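Local coordinates for protein discoidin-2 (Dictyostelium discoideum, PDB 2VM9) that binds galactose and N-acetylgalactosamine as a trimeric, calcium-containing lectin and may take part in spore formation and spore coat assembly, at residues D85-N99 and K130-H144. Residues are numbered along the deposited sequence; the frame is centred on the assembly and turned at random.
Sequences DQWVTSYKLRYTLDN and KARSIAIHPQTYNNH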
loop_
_atom_site.group_PDB
_atom_site.type_symbol
_atom_site.label_atom_id
_atom_site.label_comp_id
_atom_site.label_asym_id
_atom_site.label_seq_id
_atom_site.Cartn_x
_atom_site.Cartn_y
_atom_site.Cartn_z
ATOM N N ASP A 85 36.212 2.016 -17.578
ATOM C CA ASP A 85 36.634 3.073 -16.659
ATOM C C ASP A 85 35.698 4.277 -16.747
ATOM O O ASP A 85 36.068 5.333 -17.269
ATOM C CB ASP A 85 38.070 3.508 -16.987
ATOM C CG ASP A 85 39.101 2.454 -16.635
ATOM O OD1 ASP A 85 38.806 1.493 -15.888
ATOM O OD2 ASP A 85 40.244 2.632 -17.064
ATOM N N GLN A 86 34.480 4.099 -16.238
ATOM C CA GLN A 86 33.480 5.173 -16.228
ATOM C C GLN A 86 32.850 5.157 -14.868
ATOM O O GLN A 86 32.565 4.074 -14.327
ATOM C CB GLN A 86 32.384 4.901 -17.259
ATOM C CG GLN A 86 32.910 4.854 -18.676
ATOM C CD GLN A 86 31.925 4.241 -19.657
ATOM O OE1 GLN A 86 30.812 3.812 -19.297
ATOM N NE2 GLN A 86 32.338 4.202 -20.914
ATOM N N TRP A 87 32.629 6.338 -14.293
ATOM C CA TRP A 87 32.003 6.419 -12.973
ATOM C C TRP A 87 31.518 7.849 -12.720
ATOM O O TRP A 87 32.066 8.813 -13.273
ATOM C CB TRP A 87 32.947 5.952 -11.824
ATOM C CG TRP A 87 34.338 6.556 -11.825
ATOM C CD1 TRP A 87 34.716 7.776 -11.304
ATOM C CD2 TRP A 87 35.526 5.941 -12.326
ATOM N NE1 TRP A 87 36.089 7.946 -11.442
ATOM C CE2 TRP A 87 36.603 6.840 -12.080
ATOM C CE3 TRP A 87 35.789 4.702 -12.968
ATOM C CZ2 TRP A 87 37.928 6.556 -12.480
ATOM C CZ3 TRP A 87 37.119 4.402 -13.327
ATOM C CH2 TRP A 87 38.166 5.337 -13.077
ATOM N N VAL A 88 30.469 7.977 -11.916
ATOM C CA VAL A 88 30.004 9.297 -11.525
ATOM C C VAL A 88 30.822 9.789 -10.348
ATOM O O VAL A 88 30.927 9.099 -9.344
ATOM C CB VAL A 88 28.497 9.252 -11.218
ATOM C CG1 VAL A 88 28.021 10.564 -10.580
ATOM C CG2 VAL A 88 27.745 8.924 -12.532
ATOM N N THR A 89 31.394 10.995 -10.471
ATOM C CA THR A 89 32.281 11.515 -9.436
ATOM C C THR A 89 31.553 12.417 -8.429
ATOM O O THR A 89 32.054 12.653 -7.324
ATOM C CB THR A 89 33.459 12.295 -10.063
ATOM O OG1 THR A 89 32.915 13.261 -10.981
ATOM C CG2 THR A 89 34.419 11.355 -10.792
ATOM N N SER A 90 30.388 12.958 -8.799
ATOM C CA SER A 90 29.570 13.712 -7.848
ATOM C C SER A 90 28.140 13.734 -8.342
ATOM O O SER A 90 27.903 13.624 -9.549
ATOM C CB SER A 90 30.086 15.155 -7.646
ATOM O OG SER A 90 29.783 16.035 -8.738
ATOM N N TYR A 91 27.210 13.885 -7.411
ATOM C CA TYR A 91 25.806 13.975 -7.801
ATOM C C TYR A 91 24.989 14.755 -6.771
ATOM O O TYR A 91 25.443 15.007 -5.638
ATOM C CB TYR A 91 25.219 12.559 -7.989
ATOM C CG TYR A 91 25.252 11.694 -6.732
ATOM C CD1 TYR A 91 24.206 11.750 -5.795
ATOM C CD2 TYR A 91 26.299 10.793 -6.500
ATOM C CE1 TYR A 91 24.231 10.956 -4.634
ATOM C CE2 TYR A 91 26.316 9.979 -5.344
ATOM C CZ TYR A 91 25.280 10.080 -4.431
ATOM O OH TYR A 91 25.277 9.279 -3.320
ATOM N N LYS A 92 23.791 15.139 -7.200
ATOM C CA LYS A 92 22.757 15.703 -6.332
ATOM C C LYS A 92 21.614 14.693 -6.213
ATOM O O LYS A 92 21.497 13.747 -7.016
ATOM C CB LYS A 92 22.208 17.010 -6.923
ATOM C CG LYS A 92 23.223 18.182 -6.923
ATOM C CD LYS A 92 22.628 19.398 -7.638
ATOM C CE LYS A 92 23.680 20.498 -7.709
ATOM N NZ LYS A 92 23.090 21.811 -8.138
ATOM N N LEU A 93 20.783 14.893 -5.198
ATOM C CA LEU A 93 19.613 14.043 -4.991
ATOM C C LEU A 93 18.392 14.931 -4.893
ATOM O O LEU A 93 18.453 16.032 -4.327
ATOM C CB LEU A 93 19.734 13.218 -3.705
ATOM C CG LEU A 93 20.746 12.082 -3.656
ATOM C CD1 LEU A 93 20.852 11.601 -2.184
ATOM C CD2 LEU A 93 20.353 10.922 -4.638
ATOM N N ARG A 94 17.299 14.440 -5.468
ATOM C CA ARG A 94 15.998 15.081 -5.367
ATOM C C ARG A 94 15.022 14.032 -4.869
ATOM O O ARG A 94 15.215 12.827 -5.086
ATOM C CB ARG A 94 15.530 15.565 -6.745
ATOM C CG ARG A 94 16.575 16.298 -7.555
ATOM C CD ARG A 94 15.927 16.972 -8.756
ATOM N NE ARG A 94 15.091 18.095 -8.338
ATOM C CZ ARG A 94 13.820 18.279 -8.683
ATOM N NH1 ARG A 94 13.180 17.423 -9.492
ATOM N NH2 ARG A 94 13.198 19.350 -8.232
ATOM N N TYR A 95 13.960 14.472 -4.212
ATOM C CA TYR A 95 12.930 13.517 -3.822
ATOM C C TYR A 95 11.592 14.185 -3.694
ATOM O O TYR A 95 11.495 15.418 -3.711
ATOM C CB TYR A 95 13.314 12.767 -2.539
ATOM C CG TYR A 95 13.459 13.656 -1.342
ATOM C CD1 TYR A 95 12.360 13.952 -0.536
ATOM C CD2 TYR A 95 14.701 14.210 -1.010
ATOM C CE1 TYR A 95 12.497 14.758 0.588
ATOM C CE2 TYR A 95 14.844 15.038 0.106
ATOM C CZ TYR A 95 13.741 15.289 0.897
ATOM O OH TYR A 95 13.869 16.115 1.987
ATOM N N THR A 96 10.573 13.343 -3.566
ATOM C CA THR A 96 9.205 13.812 -3.412
ATOM C C THR A 96 8.448 12.859 -2.516
ATOM O O THR A 96 8.563 11.631 -2.605
ATOM C CB THR A 96 8.462 13.958 -4.782
ATOM O OG1 THR A 96 7.139 14.490 -4.565
ATOM C CG2 THR A 96 8.387 12.583 -5.511
ATOM N N LEU A 97 7.648 13.449 -1.645
ATOM C CA LEU A 97 6.743 12.653 -0.822
ATOM C C LEU A 97 5.372 12.503 -1.516
ATOM O O LEU A 97 4.807 11.402 -1.538
ATOM C CB LEU A 97 6.612 13.259 0.582
ATOM C CG LEU A 97 5.680 12.519 1.554
ATOM C CD1 LEU A 97 6.057 11.042 1.765
ATOM C CD2 LEU A 97 5.633 13.281 2.892
ATOM N N ASP A 98 4.859 13.579 -2.103
ATOM C CA ASP A 98 3.508 13.534 -2.703
ATOM C C ASP A 98 3.479 13.270 -4.216
ATOM O O ASP A 98 2.394 13.195 -4.822
ATOM C CB ASP A 98 2.728 14.821 -2.389
ATOM C CG ASP A 98 3.415 16.077 -2.920
ATOM O OD1 ASP A 98 4.337 15.994 -3.779
ATOM O OD2 ASP A 98 3.020 17.182 -2.473
ATOM N N ASN A 99 4.661 13.127 -4.821
ATOM C CA ASN A 99 4.781 12.926 -6.283
ATOM C C ASN A 99 4.260 14.100 -7.134
ATOM O O ASN A 99 3.947 13.941 -8.308
ATOM C CB ASN A 99 4.143 11.608 -6.723
ATOM C CG ASN A 99 4.855 10.409 -6.142
ATOM O OD1 ASN A 99 4.268 9.633 -5.388
ATOM N ND2 ASN A 99 6.129 10.252 -6.486
ATOM N N LYS A 130 12.169 10.890 3.792
ATOM C CA LYS A 130 10.826 10.361 3.704
ATOM C C LYS A 130 10.292 10.701 2.303
ATOM O O LYS A 130 10.123 11.875 1.949
ATOM C CB LYS A 130 9.973 11.016 4.780
ATOM C CG LYS A 130 8.609 10.455 4.890
ATOM C CD LYS A 130 7.871 11.164 6.015
ATOM C CE LYS A 130 6.409 11.099 5.789
ATOM N NZ LYS A 130 5.697 11.857 6.875
ATOM N N ALA A 131 10.072 9.670 1.494
ATOM C CA ALA A 131 9.768 9.902 0.078
ATOM C C ALA A 131 9.054 8.719 -0.577
ATOM O O ALA A 131 9.217 7.579 -0.158
ATOM C CB ALA A 131 11.065 10.201 -0.671
ATOM N N ARG A 132 8.267 9.020 -1.606
ATOM C CA ARG A 132 7.721 7.999 -2.503
ATOM C C ARG A 132 8.660 7.790 -3.675
ATOM O O ARG A 132 8.866 6.663 -4.067
ATOM C CB ARG A 132 6.320 8.360 -2.996
ATOM C CG ARG A 132 5.263 8.158 -1.913
ATOM C CD ARG A 132 3.855 8.412 -2.478
ATOM N NE ARG A 132 2.859 7.942 -1.515
ATOM C CZ ARG A 132 2.387 8.651 -0.493
ATOM N NH1 ARG A 132 2.783 9.899 -0.294
ATOM N NH2 ARG A 132 1.479 8.112 0.319
ATOM N N SER A 133 9.246 8.874 -4.191
ATOM C CA SER A 133 10.213 8.756 -5.295
ATOM C C SER A 133 11.464 9.556 -5.003
ATOM O O SER A 133 11.416 10.582 -4.309
ATOM C CB SER A 133 9.584 9.177 -6.618
ATOM O OG SER A 133 8.411 8.400 -6.859
ATOM N N ILE A 134 12.588 9.072 -5.507
ATOM C CA ILE A 134 13.864 9.730 -5.257
ATOM C C ILE A 134 14.650 9.650 -6.562
ATOM O O ILE A 134 14.471 8.688 -7.317
ATOM C CB ILE A 134 14.593 9.049 -4.059
ATOM C CG1 ILE A 134 15.878 9.795 -3.692
ATOM C CG2 ILE A 134 14.879 7.575 -4.346
ATOM C CD1 ILE A 134 16.413 9.397 -2.307
ATOM N N ALA A 135 15.475 10.651 -6.859
ATOM C CA ALA A 135 16.207 10.643 -8.137
ATOM C C ALA A 135 17.650 11.002 -7.852
ATOM O O ALA A 135 17.914 11.981 -7.122
ATOM C CB ALA A 135 15.614 11.675 -9.119
ATOM N N ILE A 136 18.563 10.228 -8.443
ATOM C CA ILE A 136 19.978 10.565 -8.452
ATOM C C ILE A 136 20.262 11.379 -9.708
ATOM O O ILE A 136 19.835 11.006 -10.816
ATOM C CB ILE A 136 20.864 9.292 -8.324
ATOM C CG1 ILE A 136 22.350 9.672 -8.261
ATOM C CG2 ILE A 136 20.561 8.259 -9.458
ATOM C CD1 ILE A 136 23.252 8.538 -7.775
ATOM N N HIS A 137 20.936 12.518 -9.513
ATOM C CA HIS A 137 21.202 13.496 -10.579
ATOM C C HIS A 137 22.718 13.692 -10.684
ATOM O O HIS A 137 23.279 14.565 -10.015
ATOM C CB HIS A 137 20.505 14.821 -10.228
ATOM C CG HIS A 137 19.053 14.850 -10.608
ATOM N ND1 HIS A 137 18.604 15.434 -11.778
ATOM C CD2 HIS A 137 17.950 14.370 -9.980
ATOM C CE1 HIS A 137 17.283 15.321 -11.850
ATOM N NE2 HIS A 137 16.863 14.675 -10.774
ATOM N N PRO A 138 23.399 12.819 -11.456
ATOM C CA PRO A 138 24.850 12.946 -11.640
ATOM C C PRO A 138 25.223 14.359 -12.070
ATOM O O PRO A 138 24.535 14.965 -12.917
ATOM C CB PRO A 138 25.139 11.962 -12.774
ATOM C CG PRO A 138 24.109 10.833 -12.495
ATOM C CD PRO A 138 22.855 11.659 -12.196
ATOM N N GLN A 139 26.283 14.890 -11.461
ATOM C CA GLN A 139 26.739 16.227 -11.831
ATOM C C GLN A 139 28.042 16.205 -12.603
ATOM O O GLN A 139 28.219 16.984 -13.527
ATOM C CB GLN A 139 26.918 17.109 -10.592
ATOM C CG GLN A 139 25.595 17.327 -9.869
ATOM C CD GLN A 139 24.573 18.068 -10.727
ATOM O OE1 GLN A 139 24.801 19.224 -11.110
ATOM N NE2 GLN A 139 23.441 17.407 -11.042
ATOM N N THR A 140 28.985 15.369 -12.165
ATOM C CA THR A 140 30.277 15.268 -12.841
ATOM C C THR A 140 30.609 13.769 -12.990
ATOM O O THR A 140 30.070 12.924 -12.264
ATOM C CB THR A 140 31.397 15.962 -12.032
ATOM O OG1 THR A 140 31.458 15.409 -10.704
ATOM C CG2 THR A 140 31.152 17.496 -11.921
ATOM N N TYR A 141 31.496 13.445 -13.908
ATOM C CA TYR A 141 31.743 12.034 -14.204
ATOM C C TYR A 141 33.145 11.871 -14.772
ATOM O O TYR A 141 33.733 12.816 -15.301
ATOM C CB TYR A 141 30.692 11.499 -15.199
ATOM C CG TYR A 141 30.402 12.493 -16.309
ATOM C CD1 TYR A 141 31.145 12.471 -17.480
ATOM C CD2 TYR A 141 29.379 13.446 -16.172
ATOM C CE1 TYR A 141 30.903 13.390 -18.523
ATOM C CE2 TYR A 141 29.140 14.398 -17.201
ATOM C CZ TYR A 141 29.909 14.344 -18.353
ATOM O OH TYR A 141 29.742 15.240 -19.344
ATOM N N ASN A 142 33.672 10.652 -14.626
ATOM C CA ASN A 142 34.895 10.252 -15.314
ATOM C C ASN A 142 34.473 9.464 -16.528
ATOM O O ASN A 142 33.887 8.386 -16.387
ATOM C CB ASN A 142 35.797 9.365 -14.440
ATOM C CG ASN A 142 36.992 8.857 -15.226
ATOM O OD1 ASN A 142 37.283 7.714 -15.129
ATOM N ND2 ASN A 142 37.710 9.681 -15.862
ATOM N N ASN A 143 34.777 10.011 -17.704
ATOM C CA ASN A 143 34.532 9.372 -19.006
ATOM C C ASN A 143 33.079 9.261 -19.478
ATOM O O ASN A 143 32.782 9.546 -20.632
ATOM C CB ASN A 143 35.227 8.000 -19.094
ATOM C CG ASN A 143 36.735 8.164 -19.301
ATOM O OD1 ASN A 143 37.143 9.146 -19.902
ATOM N ND2 ASN A 143 37.545 7.228 -18.810
ATOM N N HIS A 144 32.193 8.825 -18.598
ATOM C CA HIS A 144 30.773 8.697 -18.968
ATOM C C HIS A 144 29.930 8.665 -17.716
ATOM O O HIS A 144 30.413 8.260 -16.670
ATOM C CB HIS A 144 30.548 7.389 -19.746
ATOM C CG HIS A 144 29.346 7.432 -20.637
ATOM N ND1 HIS A 144 29.416 7.828 -21.954
ATOM C CD2 HIS A 144 28.045 7.165 -20.388
ATOM C CE1 HIS A 144 28.210 7.775 -22.493
ATOM N NE2 HIS A 144 27.357 7.390 -21.556
HETATM O O HOH W 1 14.122 14.748 -10.395
HETATM O O HOH W 2 12.374 13.902 4.117
#
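Two antiparallel strands of a five-stranded sheet meet here, 87-96 against 133-142, with a classic beta bulge where T89 and S90 both face T140. At that bulge three hydroxyls form a chain: T140 OG1 lies 2.6 Å from T89 OG1 and 2.7 Å from S90 OG, hydrogen-bonded to both. T140 chi1 of 56° holds OG1 between its backbone N and carbonyl carbon, where it meets both hydroxyls. Nearer the 85-87 end, N142 lies over one face of the W87 indole: its CB makes a CH-pi contact 3.6 Å from the centroid of the five-membered ring, and its OD1 sits above the rim of the six-membered one. The sheet is one half of the F5/8 type C (discoidin) beta-sandwich, and V88, Y91, I134, I136 and P138 turn inward. I136 CD1 sits over the centre of the Y91 ring face, a CH-pi contact 3.8 Å from the centroid; W149 of the facing sheet packs on I136. On the other side of the strands, H137 O takes K92 N and Q139 NE2 from opposite faces of its carbonyl plane. At the far end a second classic bulge sets R132 and S133 against T96. The extended R132 side chain gives NH1 to L97 O (2.8 Å), and N99 ND2 reaches S133 OG (3.0 Å); N13 of the second subunit bonds to both N99 and S133.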